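Local coordinates for protein aminoglycoside-O-phosphotransferase VIII (Streptomyces rimosus, PDB 4H05) that probably transfers phosphate from ATP to the 3'-hydroxyl of aminoglycoside antibiotics, conferring resistance as a magnesium-dependent kinase, at residues S101-R106 / D235-P240; V196-D199 / E204-G207. All blocks are in the same frame, centred on the assembly; numbering follows the deposited sequence.

Contact 1 (S101-R106 / D235-P240)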
# COMPACT_ATOMS: atom_id res chain seq x y z
N SER A 101 -6.89 2.88 9.24
CA SER A 101 -7.13 1.57 9.83
C SER A 101 -7.65 1.46 11.29
O SER A 101 -8.32 0.49 11.65
CB SER A 101 -5.70 1.00 9.93
OG SER A 101 -5.68 -0.34 9.55
N ALA A 102 -7.21 2.33 12.17
CA ALA A 102 -7.60 2.21 13.58
C ALA A 102 -9.08 2.58 13.67
O ALA A 102 -9.66 3.08 12.70
CB ALA A 102 -6.77 3.12 14.47
N ARG A 103 -9.70 2.28 14.81
CA ARG A 103 -11.06 2.73 15.08
C ARG A 103 -10.95 4.19 15.53
O ARG A 103 -10.45 4.49 16.59
CB ARG A 103 -11.73 1.85 16.16
CG ARG A 103 -13.21 2.20 16.44
CD ARG A 103 -13.97 1.30 17.45
NE ARG A 103 -13.24 0.90 18.66
CZ ARG A 103 -12.76 1.74 19.59
NH1 ARG A 103 -12.89 3.06 19.47
NH2 ARG A 103 -12.12 1.26 20.65
N TRP A 104 -11.41 5.10 14.71
CA TRP A 104 -11.30 6.49 14.99
C TRP A 104 -12.55 6.96 15.73
O TRP A 104 -13.65 6.41 15.50
CB TRP A 104 -11.13 7.26 13.67
CG TRP A 104 -9.72 7.33 13.17
CD1 TRP A 104 -9.01 6.33 12.50
CD2 TRP A 104 -8.77 8.45 13.30
NE1 TRP A 104 -7.73 6.71 12.26
CE2 TRP A 104 -7.52 7.98 12.70
CE3 TRP A 104 -8.83 9.74 13.83
CZ2 TRP A 104 -6.39 8.79 12.62
CZ3 TRP A 104 -7.70 10.55 13.74
CH2 TRP A 104 -6.50 10.09 13.16
N PRO A 105 -12.42 8.02 16.58
CA PRO A 105 -13.62 8.64 17.11
C PRO A 105 -14.60 8.94 16.00
O PRO A 105 -14.24 9.52 14.98
CB PRO A 105 -13.10 9.93 17.75
CG PRO A 105 -11.76 9.54 18.23
CD PRO A 105 -11.22 8.67 17.12
N ARG A 106 -15.84 8.52 16.22
CA ARG A 106 -16.91 8.66 15.27
C ARG A 106 -17.00 10.04 14.63
O ARG A 106 -17.27 10.18 13.46
CB ARG A 106 -18.22 8.25 15.97
CG ARG A 106 -19.43 9.13 15.71
CD ARG A 106 -20.58 8.85 16.70
NE ARG A 106 -21.84 8.97 15.96
CZ ARG A 106 -22.32 8.02 15.17
NH1 ARG A 106 -21.67 6.86 15.05
NH2 ARG A 106 -23.47 8.22 14.51
N ASP A 235 -13.83 -2.32 11.07
CA ASP A 235 -12.52 -2.88 10.76
C ASP A 235 -12.28 -2.92 9.24
O ASP A 235 -12.17 -3.97 8.68
CB ASP A 235 -12.40 -4.27 11.43
CG ASP A 235 -10.93 -4.73 11.66
OD1 ASP A 235 -9.93 -3.95 11.60
OD2 ASP A 235 -10.80 -5.92 11.94
N PRO A 236 -12.19 -1.74 8.58
CA PRO A 236 -12.17 -0.38 9.10
C PRO A 236 -13.55 0.31 9.34
O PRO A 236 -14.63 -0.08 8.87
CB PRO A 236 -11.35 0.36 8.02
CG PRO A 236 -11.81 -0.29 6.77
CD PRO A 236 -11.92 -1.75 7.13
N TRP A 237 -13.47 1.39 10.08
CA TRP A 237 -14.65 2.01 10.63
C TRP A 237 -15.04 3.19 9.81
O TRP A 237 -14.86 4.36 10.19
CB TRP A 237 -14.36 2.36 12.07
CG TRP A 237 -14.37 1.19 12.95
CD1 TRP A 237 -15.46 0.67 13.66
CD2 TRP A 237 -13.23 0.31 13.30
NE1 TRP A 237 -15.10 -0.41 14.40
CE2 TRP A 237 -13.77 -0.70 14.22
CE3 TRP A 237 -11.91 0.23 12.92
CZ2 TRP A 237 -12.98 -1.73 14.74
CZ3 TRP A 237 -11.12 -0.82 13.43
CH2 TRP A 237 -11.63 -1.76 14.35
N PHE A 238 -15.57 2.89 8.65
CA PHE A 238 -15.93 3.90 7.68
C PHE A 238 -17.41 3.69 7.32
O PHE A 238 -18.22 3.53 8.20
CB PHE A 238 -14.93 3.86 6.50
CG PHE A 238 -13.54 4.42 6.87
CD1 PHE A 238 -12.41 3.63 6.81
CD2 PHE A 238 -13.40 5.76 7.27
CE1 PHE A 238 -11.17 4.14 7.17
CE2 PHE A 238 -12.16 6.28 7.62
CZ PHE A 238 -11.04 5.49 7.54
N GLY A 239 -17.75 3.74 6.05
CA GLY A 239 -19.04 3.23 5.58
C GLY A 239 -19.50 4.08 4.43
O GLY A 239 -18.69 4.83 3.82
N PRO A 240 -20.81 3.99 4.11
CA PRO A 240 -21.30 4.57 2.87
C PRO A 240 -21.11 6.10 2.81
O PRO A 240 -20.89 6.69 1.75
CB PRO A 240 -22.81 4.17 2.85
CG PRO A 240 -23.13 3.65 4.22
CD PRO A 240 -21.83 3.16 4.80
O HOH W 1 -10.85 3.02 10.58
O HOH W 2 -12.49 4.88 11.48

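Contact 2 (V196-D199 / E204-G207)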
# COMPACT_ATOMS: atom_id res chain seq x y z
N VAL A 196 -1.89 4.49 5.53
CA VAL A 196 -1.97 5.96 5.72
C VAL A 196 -2.14 6.27 7.21
O VAL A 196 -3.03 5.74 7.91
CB VAL A 196 -3.13 6.57 4.96
CG1 VAL A 196 -3.10 8.09 5.05
CG2 VAL A 196 -3.11 6.15 3.51
N LEU A 197 -1.22 7.07 7.70
CA LEU A 197 -1.24 7.43 9.08
C LEU A 197 -1.57 8.91 9.15
O LEU A 197 -1.30 9.67 8.21
CB LEU A 197 0.11 7.14 9.71
CG LEU A 197 0.37 5.69 10.17
CD1 LEU A 197 1.35 5.11 9.22
CD2 LEU A 197 0.96 5.50 11.55
N LEU A 198 -2.17 9.31 10.24
CA LEU A 198 -2.59 10.64 10.37
C LEU A 198 -2.54 11.19 11.82
O LEU A 198 -2.51 10.47 12.83
CB LEU A 198 -3.99 10.83 9.76
CG LEU A 198 -4.98 9.99 9.00
CD1 LEU A 198 -5.51 10.76 7.79
CD2 LEU A 198 -4.59 8.53 8.73
N ASP A 199 -2.52 12.50 11.92
CA ASP A 199 -2.35 13.11 13.25
C ASP A 199 -3.68 12.85 14.02
O ASP A 199 -4.74 13.09 13.46
CB ASP A 199 -2.06 14.60 13.04
CG ASP A 199 -2.02 15.38 14.34
OD1 ASP A 199 -0.94 15.73 14.75
OD2 ASP A 199 -3.07 15.57 14.93
N GLU A 204 -4.51 15.51 9.83
CA GLU A 204 -3.60 15.73 8.74
C GLU A 204 -2.97 14.37 8.49
O GLU A 204 -2.69 13.65 9.42
CB GLU A 204 -2.51 16.71 9.08
CG GLU A 204 -1.56 17.08 7.94
CD GLU A 204 -0.71 18.30 8.32
OE1 GLU A 204 -0.85 18.88 9.40
OE2 GLU A 204 0.12 18.71 7.53
N VAL A 205 -2.73 14.05 7.23
CA VAL A 205 -1.95 12.90 6.92
C VAL A 205 -0.49 13.13 7.35
O VAL A 205 0.09 14.10 6.96
CB VAL A 205 -1.94 12.68 5.43
CG1 VAL A 205 -0.87 11.62 5.08
CG2 VAL A 205 -3.34 12.29 4.97
N THR A 206 0.10 12.23 8.13
CA THR A 206 1.47 12.38 8.58
C THR A 206 2.41 11.52 7.77
O THR A 206 3.56 11.83 7.74
CB THR A 206 1.63 12.01 10.04
OG1 THR A 206 0.94 10.79 10.28
CG2 THR A 206 1.03 13.16 10.98
N GLY A 207 1.96 10.45 7.12
CA GLY A 207 2.92 9.61 6.38
C GLY A 207 2.20 8.55 5.56
O GLY A 207 1.15 8.05 5.94

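Contact 1 (S101-R106 / D235-P240)
Trp237, the centre of an inverse gamma turn in the loop between helices 220-230 and 240-251, lays its indole against Arg103, in the loop that leads from strand 98-99 to helix 109-124. The evidence for a CH-pi contact is direct: Arg103 CB stands 3.6 Å from the centroid of the six-membered ring of Trp237, 11° off the ring normal. With CG anti to the backbone N (chi1 -177°) and the next torsion also extended, the arginine chain runs on over the same face, and its CD comes to 3.7 Å from Trp237 NE1. The bend at chi3 then turns the guanidinium nearly perpendicular to the indole, 82° between planes, so the aliphatic part touches the ring and the charged end does not stack on it. On the opposite face lies the backbone N of Asp235, 3.4 Å above the ring plane of Trp237; a cis peptide before Pro236 shapes the chain between them. At the rim, Ser101 O approaches Trp237 CZ3 at 3.6 Å in the ring plane. Arg109 of helix 109-124 touches both Arg103 and Trp237. Water 2 accepts weakly from Trp104 N and donates to Trp237 O at 2.7 Å. With no direct hydrogen bond between the segments, the contact probably relies mainly on van der Waals and CH-pi packing of the Arg103 chain on the indole, with water 2 as a weak supplement.

Contact 2 (V196-D199 / E204-G207)
Leu197 O is approached by two neighbouring residues of the facing strand: Thr206 N donates to it at 2.9 Å, and Val205 CA adds a CA-H...O contact at 3.5 Å. The amide of Thr206 arrives from above the carbonyl plane, 35° out of it, which is consistent with the bulge at this point. Straighter bonds flank this one. Leu197 N gives to Gly207 O at 3.1 Å with an N-H...O angle of 174°, and Asp199 N to Glu204 O at 2.8 Å. Thr206 OG1 also lies near Leu197 O, but its hydrogen-bond partner is Pro96 O; Thr206 CG2 packs 4.0 Å from Asp199 CB. The backbone puts Leu198 and Val205 on one face of the sheet. The side chain of Leu198 is doubtful as modelled, its first torsion nearly eclipsed (chi1 -4°), and its CD1 contact with Val205 CG2 is therefore tentative; Val196 CG1 to Val205 CG1, at 4.2 Å, is firmer apolar evidence. Helix 109-124 covers this patch through Ala115, Leu116 and Leu119. At the turn, Asp199 OD2 takes the amides of Arg201 and Thr202, tying the loop to the strand end. The register slips by one between the pairs Leu197-Gly207 and Leu198-Val205, with Thr206 and Gly207 both facing Leu197: a classic beta bulge in an antiparallel hairpin of the kind that follows the catalytic loop in kinase-like folds.

In the fold
Contact 1 closes a long excursion of the chain, and contact 2 is a short hairpin within it. Their centres are 15 Å apart, yet Trp104 CH2, in segment 101-106, packs 3.5 Å from Asp199 O of the hairpin. Strand 98-99, just before 101-106, also pairs with 196-198, so segment 101-106 leaves from an edge strand of the hairpin's sheet. The hairpin connects the predicted magnesium ligands Asn195 and Asp210, with side-chain separations of about 5 Å for Val196 to Asn195 and about 9 Å for Leu197 to Asp210. Ser101 lies about 8 Å from Asn195, side chain to side chain, and its OG bonds to Asp194, placing contact 1 beside the probable catalytic loop that carries Asp190.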